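Hyaluronidase (Thermobaculum terrenum, PDB 5DIY) probably cleaves N-acetylglucosamine from O-GlcNAc-modified proteins, as a bacterial glycoside hydrolase of family 84. Local coordinates at residues K380-Y385 / K427-F432; Q342-L347 / Q388-F393; M232-I237 / R433-G438. All blocks are in the same frame, centred on the assembly; numbering follows the deposited sequence.

Contact 1. Residues K380-Y385 / K427-F432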
loop_
_atom_site.group_PDB
_atom_site.type_symbol
_atom_site.label_atom_id
_atom_site.label_comp_id
_atom_site.label_asym_id
_atom_site.label_seq_id
_atom_site.Cartn_x
_atom_site.Cartn_y
_atom_site.Cartn_z
ATOM N N LYS C 380 15.881 -13.129 -7.074
ATOM C CA LYS C 380 16.899 -14.072 -7.561
ATOM C C LYS C 380 17.907 -13.396 -8.487
ATOM O O LYS C 380 19.104 -13.626 -8.361
ATOM C CB LYS C 380 16.280 -15.298 -8.265
ATOM C CG LYS C 380 17.312 -16.138 -9.015
ATOM C CD LYS C 380 16.969 -17.611 -9.100
ATOM C CE LYS C 380 18.134 -18.394 -9.704
ATOM N NZ LYS C 380 18.473 -17.929 -11.081
ATOM N N LEU C 381 17.427 -12.582 -9.421
ATOM C CA LEU C 381 18.327 -11.840 -10.310
ATOM C C LEU C 381 19.351 -10.999 -9.528
ATOM O O LEU C 381 20.550 -11.086 -9.794
ATOM C CB LEU C 381 17.536 -10.967 -11.300
ATOM C CG LEU C 381 17.215 -11.514 -12.709
ATOM C CD1 LEU C 381 17.131 -13.036 -12.793
ATOM C CD2 LEU C 381 15.951 -10.874 -13.267
ATOM N N TRP C 382 18.890 -10.215 -8.551
ATOM C CA TRP C 382 19.816 -9.403 -7.737
ATOM C C TRP C 382 20.838 -10.292 -7.023
ATOM O O TRP C 382 22.000 -9.923 -6.897
ATOM C CB TRP C 382 19.070 -8.538 -6.706
ATOM C CG TRP C 382 18.382 -7.306 -7.252
ATOM C CD1 TRP C 382 17.059 -7.000 -7.140
ATOM C CD2 TRP C 382 18.988 -6.210 -7.950
ATOM N NE1 TRP C 382 16.795 -5.792 -7.740
ATOM C CE2 TRP C 382 17.962 -5.283 -8.242
ATOM C CE3 TRP C 382 20.294 -5.925 -8.369
ATOM C CZ2 TRP C 382 18.202 -4.090 -8.935
ATOM C CZ3 TRP C 382 20.532 -4.739 -9.057
ATOM C CH2 TRP C 382 19.489 -3.836 -9.333
ATOM N N THR C 383 20.389 -11.468 -6.581
ATOM C CA THR C 383 21.250 -12.478 -5.957
ATOM C C THR C 383 22.304 -13.029 -6.927
ATOM O O THR C 383 23.474 -13.167 -6.552
ATOM C CB THR C 383 20.409 -13.641 -5.385
ATOM O OG1 THR C 383 19.306 -13.109 -4.632
ATOM C CG2 THR C 383 21.252 -14.556 -4.496
ATOM N N ASP C 384 21.894 -13.326 -8.162
ATOM C CA ASP C 384 22.826 -13.743 -9.223
ATOM C C ASP C 384 23.917 -12.696 -9.437
ATOM O O ASP C 384 25.084 -13.036 -9.642
ATOM C CB ASP C 384 22.108 -13.970 -10.572
ATOM C CG ASP C 384 21.185 -15.185 -10.577
ATOM O OD1 ASP C 384 21.384 -16.133 -9.801
ATOM O OD2 ASP C 384 20.241 -15.184 -11.390
ATOM N N TYR C 385 23.538 -11.420 -9.371
ATOM C CA TYR C 385 24.483 -10.333 -9.642
ATOM C C TYR C 385 25.473 -10.154 -8.485
ATOM O O TYR C 385 26.662 -9.913 -8.716
ATOM C CB TYR C 385 23.757 -9.019 -9.955
ATOM C CG TYR C 385 22.665 -9.097 -11.010
ATOM C CD1 TYR C 385 22.577 -10.168 -11.922
ATOM C CD2 TYR C 385 21.722 -8.078 -11.114
ATOM C CE1 TYR C 385 21.570 -10.218 -12.877
ATOM C CE2 TYR C 385 20.720 -8.118 -12.071
ATOM C CZ TYR C 385 20.644 -9.192 -12.947
ATOM O OH TYR C 385 19.643 -9.226 -13.895
ATOM N N LYS C 427 22.752 -2.235 -16.420
ATOM C CA LYS C 427 21.938 -1.615 -17.468
ATOM C C LYS C 427 20.568 -2.279 -17.585
ATOM O O LYS C 427 19.558 -1.577 -17.610
ATOM C CB LYS C 427 22.668 -1.615 -18.810
ATOM C CG LYS C 427 23.795 -0.601 -18.847
ATOM C CD LYS C 427 24.658 -0.734 -20.090
ATOM C CE LYS C 427 25.637 0.420 -20.155
ATOM N NZ LYS C 427 26.644 0.275 -21.228
ATOM N N ASP C 428 20.540 -3.614 -17.631
ATOM C CA ASP C 428 19.277 -4.382 -17.675
ATOM C C ASP C 428 18.386 -4.096 -16.468
ATOM O O ASP C 428 17.163 -4.070 -16.598
ATOM C CB ASP C 428 19.529 -5.910 -17.677
ATOM C CG ASP C 428 20.148 -6.430 -18.969
ATOM O OD1 ASP C 428 20.069 -5.759 -20.028
ATOM O OD2 ASP C 428 20.714 -7.547 -18.908
ATOM N N ALA C 429 19.011 -3.918 -15.298
ATOM C CA ALA C 429 18.288 -3.664 -14.046
ATOM C C ALA C 429 17.511 -2.334 -14.031
ATOM O O ALA C 429 16.572 -2.185 -13.258
ATOM C CB ALA C 429 19.233 -3.750 -12.853
ATOM N N VAL C 430 17.876 -1.390 -14.898
ATOM C CA VAL C 430 17.064 -0.179 -15.114
ATOM C C VAL C 430 15.602 -0.534 -15.472
ATOM O O VAL C 430 14.684 0.185 -15.072
ATOM C CB VAL C 430 17.692 0.760 -16.178
ATOM C CG1 VAL C 430 16.760 1.925 -16.519
ATOM C CG2 VAL C 430 19.035 1.297 -15.690
ATOM N N ASP C 431 15.405 -1.649 -16.185
ATOM C CA ASP C 431 14.070 -2.139 -16.583
ATOM C C ASP C 431 13.343 -3.058 -15.598
ATOM O O ASP C 431 12.261 -3.561 -15.926
ATOM C CB ASP C 431 14.167 -2.860 -17.940
ATOM C CG ASP C 431 14.605 -1.944 -19.055
ATOM O OD1 ASP C 431 14.279 -0.738 -19.001
ATOM O OD2 ASP C 431 15.272 -2.425 -19.993
ATOM N N PHE C 432 13.897 -3.292 -14.408
ATOM C CA PHE C 432 13.198 -4.101 -13.400
ATOM C C PHE C 432 11.854 -3.461 -13.075
ATOM O O PHE C 432 11.759 -2.248 -12.984
ATOM C CB PHE C 432 14.044 -4.268 -12.117
ATOM C CG PHE C 432 15.084 -5.370 -12.186
ATOM C CD1 PHE C 432 15.500 -5.931 -13.401
ATOM C CD2 PHE C 432 15.674 -5.832 -11.012
ATOM C CE1 PHE C 432 16.468 -6.926 -13.428
ATOM C CE2 PHE C 432 16.635 -6.833 -11.039
ATOM C CZ PHE C 432 17.033 -7.379 -12.249
#

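Contact 2. Residues Q342-L347 / Q388-F393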
loop_
_atom_site.group_PDB
_atom_site.type_symbol
_atom_site.label_atom_id
_atom_site.label_comp_id
_atom_site.label_asym_id
_atom_site.label_seq_id
_atom_site.Cartn_x
_atom_site.Cartn_y
_atom_site.Cartn_z
ATOM N N GLN C 342 36.986 -11.137 6.007
ATOM C CA GLN C 342 35.729 -10.898 6.723
ATOM C C GLN C 342 34.652 -10.346 5.768
ATOM O O GLN C 342 33.507 -10.801 5.786
ATOM C CB GLN C 342 35.939 -9.940 7.908
ATOM C CG GLN C 342 36.893 -10.452 8.993
ATOM C CD GLN C 342 38.365 -10.079 8.765
ATOM O OE1 GLN C 342 38.883 -10.153 7.643
ATOM N NE2 GLN C 342 39.043 -9.684 9.834
ATOM N N GLY C 343 35.037 -9.384 4.929
ATOM C CA GLY C 343 34.130 -8.797 3.948
ATOM C C GLY C 343 33.631 -9.792 2.915
ATOM O O GLY C 343 32.444 -9.803 2.587
ATOM N N LEU C 344 34.541 -10.614 2.398
ATOM C CA LEU C 344 34.185 -11.680 1.457
ATOM C C LEU C 344 33.284 -12.744 2.099
ATOM O O LEU C 344 32.325 -13.203 1.462
ATOM C CB LEU C 344 35.440 -12.333 0.858
ATOM C CG LEU C 344 36.252 -11.485 -0.132
ATOM C CD1 LEU C 344 37.512 -12.234 -0.540
ATOM C CD2 LEU C 344 35.424 -11.104 -1.356
ATOM N N ARG C 345 33.583 -13.111 3.349
ATOM C CA ARG C 345 32.772 -14.088 4.095
ATOM C C ARG C 345 31.342 -13.591 4.275
ATOM O O ARG C 345 30.399 -14.338 4.037
ATOM C CB ARG C 345 33.394 -14.411 5.472
ATOM C CG ARG C 345 32.566 -15.367 6.333
ATOM C CD ARG C 345 33.351 -15.977 7.492
ATOM N NE ARG C 345 34.092 -14.974 8.266
ATOM C CZ ARG C 345 33.582 -14.176 9.210
ATOM N NH1 ARG C 345 32.291 -14.228 9.561
ATOM N NH2 ARG C 345 34.379 -13.303 9.818
ATOM N N THR C 346 31.201 -12.332 4.688
ATOM C CA THR C 346 29.891 -11.713 4.904
ATOM C C THR C 346 29.065 -11.711 3.626
ATOM O O THR C 346 27.885 -12.065 3.646
ATOM C CB THR C 346 30.033 -10.267 5.411
ATOM O OG1 THR C 346 30.800 -10.260 6.618
ATOM C CG2 THR C 346 28.674 -9.627 5.675
ATOM N N LEU C 347 29.692 -11.316 2.523
ATOM C CA LEU C 347 29.031 -11.312 1.220
ATOM C C LEU C 347 28.618 -12.734 0.806
ATOM O O LEU C 347 27.472 -12.950 0.395
ATOM C CB LEU C 347 29.948 -10.682 0.164
ATOM C CG LEU C 347 29.383 -10.452 -1.239
ATOM C CD1 LEU C 347 28.164 -9.541 -1.208
ATOM C CD2 LEU C 347 30.469 -9.868 -2.131
ATOM N N GLN C 388 28.278 -12.600 -8.806
ATOM C CA GLN C 388 29.315 -12.093 -9.704
ATOM C C GLN C 388 30.177 -10.983 -9.081
ATOM O O GLN C 388 31.364 -10.889 -9.388
ATOM C CB GLN C 388 28.703 -11.640 -11.033
ATOM C CG GLN C 388 28.072 -12.790 -11.819
ATOM C CD GLN C 388 29.081 -13.838 -12.238
ATOM O OE1 GLN C 388 30.191 -13.507 -12.645
ATOM N NE2 GLN C 388 28.706 -15.107 -12.125
ATOM N N ALA C 389 29.597 -10.158 -8.209
ATOM C CA ALA C 389 30.390 -9.189 -7.427
ATOM C C ALA C 389 31.390 -9.888 -6.505
ATOM O O ALA C 389 32.522 -9.430 -6.355
ATOM C CB ALA C 389 29.487 -8.267 -6.619
ATOM N N MET C 390 30.955 -10.990 -5.894
ATOM C CA MET C 390 31.812 -11.856 -5.074
ATOM C C MET C 390 33.039 -12.336 -5.845
ATOM O O MET C 390 34.168 -12.253 -5.352
ATOM C CB MET C 390 31.001 -13.061 -4.579
ATOM C CG MET C 390 31.758 -14.101 -3.765
ATOM S SD MET C 390 32.098 -13.484 -2.119
ATOM C CE MET C 390 33.252 -14.727 -1.546
ATOM N N ILE C 391 32.805 -12.825 -7.057
ATOM C CA ILE C 391 33.876 -13.329 -7.906
ATOM C C ILE C 391 34.842 -12.205 -8.261
ATOM O O ILE C 391 36.060 -12.391 -8.217
ATOM C CB ILE C 391 33.324 -13.986 -9.193
ATOM C CG1 ILE C 391 32.531 -15.252 -8.846
ATOM C CG2 ILE C 391 34.455 -14.340 -10.156
ATOM C CD1 ILE C 391 31.496 -15.610 -9.888
ATOM N N THR C 392 34.291 -11.041 -8.599
ATOM C CA THR C 392 35.102 -9.894 -8.988
ATOM C C THR C 392 36.021 -9.451 -7.847
ATOM O O THR C 392 37.230 -9.334 -8.048
ATOM C CB THR C 392 34.217 -8.727 -9.477
ATOM O OG1 THR C 392 33.407 -9.178 -10.563
ATOM C CG2 THR C 392 35.064 -7.541 -9.938
ATOM N N PHE C 393 35.451 -9.238 -6.660
ATOM C CA PHE C 393 36.229 -8.835 -5.475
ATOM C C PHE C 393 37.286 -9.860 -5.064
ATOM O O PHE C 393 38.416 -9.479 -4.747
ATOM C CB PHE C 393 35.325 -8.560 -4.261
ATOM C CG PHE C 393 34.686 -7.195 -4.245
ATOM C CD1 PHE C 393 35.457 -6.040 -4.331
ATOM C CD2 PHE C 393 33.309 -7.061 -4.079
ATOM C CE1 PHE C 393 34.868 -4.781 -4.294
ATOM C CE2 PHE C 393 32.715 -5.807 -4.030
ATOM C CZ PHE C 393 33.495 -4.664 -4.143
#

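Contact 3. Residues M232-I237 / R433-G438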
loop_
_atom_site.group_PDB
_atom_site.type_symbol
_atom_site.label_atom_id
_atom_site.label_comp_id
_atom_site.label_asym_id
_atom_site.label_seq_id
_atom_site.Cartn_x
_atom_site.Cartn_y
_atom_site.Cartn_z
ATOM N N MET C 232 2.934 0.587 -7.227
ATOM C CA MET C 232 2.843 -0.795 -7.771
ATOM C C MET C 232 4.135 -1.642 -7.703
ATOM O O MET C 232 4.060 -2.833 -7.431
ATOM C CB MET C 232 2.263 -0.796 -9.200
ATOM C CG MET C 232 0.740 -0.733 -9.264
ATOM S SD MET C 232 0.064 -1.099 -10.906
ATOM C CE MET C 232 0.373 0.462 -11.726
ATOM N N PRO C 233 5.316 -1.039 -7.935
ATOM C CA PRO C 233 6.569 -1.804 -7.783
ATOM C C PRO C 233 6.891 -2.322 -6.369
ATOM O O PRO C 233 7.703 -3.245 -6.232
ATOM C CB PRO C 233 7.633 -0.811 -8.236
ATOM C CG PRO C 233 6.932 0.061 -9.212
ATOM C CD PRO C 233 5.549 0.232 -8.642
ATOM N N GLU C 234 6.261 -1.750 -5.343
ATOM C CA GLU C 234 6.520 -2.125 -3.950
ATOM C C GLU C 234 5.595 -3.229 -3.477
ATOM O O GLU C 234 4.375 -3.091 -3.574
ATOM C CB GLU C 234 6.336 -0.911 -3.050
ATOM C CG GLU C 234 7.287 0.222 -3.375
ATOM C CD GLU C 234 6.832 1.566 -2.846
ATOM O OE1 GLU C 234 5.923 1.632 -1.984
ATOM O OE2 GLU C 234 7.413 2.564 -3.302
ATOM N N LEU C 235 6.171 -4.317 -2.959
ATOM C CA LEU C 235 5.385 -5.368 -2.326
ATOM C C LEU C 235 5.157 -5.002 -0.858
ATOM O O LEU C 235 6.039 -5.198 -0.011
ATOM C CB LEU C 235 6.059 -6.734 -2.445
ATOM C CG LEU C 235 5.292 -7.918 -1.851
ATOM C CD1 LEU C 235 3.958 -8.118 -2.561
ATOM C CD2 LEU C 235 6.137 -9.183 -1.904
ATOM N N HIS C 236 3.962 -4.495 -0.566
ATOM C CA HIS C 236 3.608 -4.068 0.791
ATOM C C HIS C 236 3.101 -5.242 1.612
ATOM O O HIS C 236 1.894 -5.365 1.871
ATOM C CB HIS C 236 2.559 -2.957 0.758
ATOM C CG HIS C 236 3.045 -1.679 0.152
ATOM N ND1 HIS C 236 2.187 -0.702 -0.302
ATOM C CD2 HIS C 236 4.295 -1.218 -0.078
ATOM C CE1 HIS C 236 2.888 0.313 -0.772
ATOM N NE2 HIS C 236 4.171 0.024 -0.652
ATOM N N ILE C 237 4.027 -6.099 2.035
ATOM C CA ILE C 237 3.681 -7.254 2.873
ATOM C C ILE C 237 4.076 -7.099 4.344
ATOM O O ILE C 237 3.803 -7.996 5.134
ATOM C CB ILE C 237 4.220 -8.588 2.300
ATOM C CG1 ILE C 237 5.724 -8.515 2.000
ATOM C CG2 ILE C 237 3.412 -8.972 1.066
ATOM C CD1 ILE C 237 6.392 -9.870 1.880
ATOM N N ARG C 433 10.827 -4.294 -12.940
ATOM C CA ARG C 433 9.455 -3.845 -12.680
ATOM C C ARG C 433 9.159 -3.628 -11.195
ATOM O O ARG C 433 8.240 -2.873 -10.861
ATOM C CB ARG C 433 8.448 -4.859 -13.228
ATOM C CG ARG C 433 8.516 -5.090 -14.736
ATOM C CD ARG C 433 8.140 -6.528 -15.060
ATOM N NE ARG C 433 7.844 -6.758 -16.473
ATOM C CZ ARG C 433 7.613 -7.956 -17.017
ATOM N NH1 ARG C 433 7.645 -9.069 -16.276
ATOM N NH2 ARG C 433 7.343 -8.048 -18.318
ATOM N N THR C 434 9.907 -4.294 -10.314
ATOM C CA THR C 434 9.672 -4.197 -8.869
ATOM C C THR C 434 10.762 -3.415 -8.160
ATOM O O THR C 434 11.839 -3.175 -8.715
ATOM C CB THR C 434 9.576 -5.574 -8.191
ATOM O OG1 THR C 434 10.886 -6.113 -7.970
ATOM C CG2 THR C 434 8.721 -6.545 -9.003
ATOM N N ARG C 435 10.466 -3.047 -6.917
ATOM C CA ARG C 435 11.398 -2.334 -6.048
ATOM C C ARG C 435 11.995 -3.273 -4.988
ATOM O O ARG C 435 12.354 -2.833 -3.888
ATOM C CB ARG C 435 10.682 -1.138 -5.396
ATOM C CG ARG C 435 11.619 -0.140 -4.720
ATOM C CD ARG C 435 11.487 1.287 -5.217
ATOM N NE ARG C 435 10.549 2.088 -4.438
ATOM C CZ ARG C 435 10.801 3.245 -3.807
ATOM N NH1 ARG C 435 12.000 3.820 -3.798
ATOM N NH2 ARG C 435 9.805 3.843 -3.170
ATOM N N VAL C 436 12.110 -4.562 -5.312
ATOM C CA VAL C 436 12.779 -5.514 -4.418
ATOM C C VAL C 436 14.254 -5.120 -4.264
ATOM O O VAL C 436 14.905 -4.747 -5.237
ATOM C CB VAL C 436 12.616 -6.982 -4.892
ATOM C CG1 VAL C 436 13.407 -7.272 -6.159
ATOM C CG2 VAL C 436 12.997 -7.953 -3.782
ATOM N N CYS C 437 14.734 -5.156 -3.021
ATOM C CA CYS C 437 16.078 -4.703 -2.622
ATOM C C CYS C 437 16.319 -3.192 -2.774
ATOM O O CYS C 437 17.462 -2.733 -2.662
ATOM C CB CYS C 437 17.181 -5.494 -3.347
ATOM S SG CYS C 437 16.983 -7.290 -3.317
ATOM N N GLY C 438 15.251 -2.414 -2.970
ATOM C CA GLY C 438 15.373 -1.000 -3.319
ATOM C C GLY C 438 16.403 -0.780 -4.410
ATOM O O GLY C 438 16.504 -1.574 -5.358
#

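Contact 1. Residues K380-Y385 / K427-F432
F432 turns the edge of its ring onto the indole face of W382, an offset edge-to-face pair with centroids 4.9 Å apart (five-membered ring of W382) and planes at 68°. CE2 of F432 stands 3.4 Å above the indole plane, toward the rim, while CD2 of F432 comes to 3.5 Å from W382 NE1. The chi1 of W382 (-76°) puts CG beside the backbone N, and the ring beyond it reaches F432.

Apolar packing completes the grip on F432. L381 CB lies 3.7 Å from F432 CZ, and Y385 meets the same ring tip to tip, its CE2 3.8 Å from F432 CZ. The small A429 suits the far end of the indole, its CB 3.5 Å from W382 CH2. An alanine in place of W382 would probably leave the F432 edge without its aromatic face and open a gap beside the A429 methyl.

Among the polar groups, Y385 OH lies at the edge of the F432 ring, 3.6 Å from F432 CZ. The charged pair stays within one helix: K380 NZ bridges to D384 OD2, on the syn lone pair, one turn along helix 373-398.

W382 also touches V441, R442 and L445 of helix 440-451. Y385 packs on L445 and on Y421 and V425 of helix 412-428, and R442 NH2 bonds A429 O.

Contact 2. Residues Q342-L347 / Q388-F393
L344 and L347 meet M390 and F393 where helices 340-362 and 373-398 of the C-terminal helical bundle run antiparallel, their local axes 10.5 Å apart and 163° from one another in direction. No hydrogen bond crosses; the join is made by aliphatic, thioether and aromatic groups.

The closer-packed part centres on M390. Its CG is anti to the backbone N (chi1 177°), and a bend at chi2 places SD. At the end of this unbranched chain, CE comes to 3.5 Å from L344 O. L347 and M390 run alongside each other, oppositely directed, and L347 CD2 rests 3.8 Å from M390 CA. Beside them L344 CD2 touches F393 CB at 3.9 Å.

Toward the inner side the fit between the two helices is looser: L347 CD2 stands 4.4 Å from F393 CD2, and the buried F393 ring packs instead among F335, F444 and V448. On the outer side L344 and M390 remain partly exposed, and R345, its CB directed away from the partner helix, suits the solvent with its charge. Each helix also carries a threonine hydroxyl folded back on its own backbone: T392 OG1 donates to Q388 O at 2.9 Å, from the face of that carbonyl opposite to the one T392 N uses.

Contact 3. Residues M232-I237 / R433-G438
P233 O is gripped by two N-H donors and grazed by a C-H. R435 N donates to it at 2.9 Å from well above the carbonyl plane (48° out of it), W375 NE1 of helix 373-398 supplies a second hydrogen bond, and T434 CA makes a CA-H...O contact at 3.4 Å. The bond joins two loops: one follows strand 218-222 of the TIM barrel, the other links helices 412-428 and 440-451 and folds into a type II beta turn from R435 to G438.

A salt bridge lies beside this backbone bond. The E234 and R435 side chains extend alongside each other in the same direction, and the bends of the arginine at chi2 and chi3 bring NE around to the carboxylate. R435 NH2 donates to E234 OE2 at 2.7 Å, almost straight (172°). The oxygen lies in the guanidinium plane, yet the nitrogen stands 37° out of the carboxylate plane; the second bond, R435 NE to the same E234 OE2, is weak at 3.4 Å.

The other oxygen fixes the carboxylate's rotation: H236 NE2 donates in its ring plane to the anti lone pair of E234 OE1 at 2.7 Å. H236 ND1 is bonded to P225 O, so the imidazole may well be protonated, stabilised by the buried glutamate. A glutamate therefore suits this place, with one oxygen for each N-H donor group, the arginine and the histidine.

P233 lays the CB edge of its puckered ring against the other loop, CB lying 3.4 Å from R433 O. T434 OG1 pairs chiefly with E378 OE1, and E378 OE2 takes R433 N. C437 takes the positive phi of the third turn position, and G438 follows, also at positive phi, which suits glycine; G438 N closes the turn on R435 O at 3.1 Å.

Overall arrangement
Contact 3 ties a loop of the barrel domain to the helical part of the chain, and contacts 1 and 2 lie within that helical part. Residues 427-432 run directly into 433-438, so contacts 1 and 3, with centres 13 Å apart, follow one another along the end of helix 412-428 and the loop after it; W382 NE1 of contact 1 packs 3.3 Å from V436 O of contact 3. Helix 373-398 serves contacts 1 and 2, whose centres are 18 Å apart. Contact 2 lies farther still from contact 3, at 25 Å between centres. Contact 3 lies closest of the three to the sugar site, without touching it: the E234 side chain is about 10 Å from the bound N-acetylglucosamine, and that of P233 about 9 Å from the side chain of sugar-binding D228.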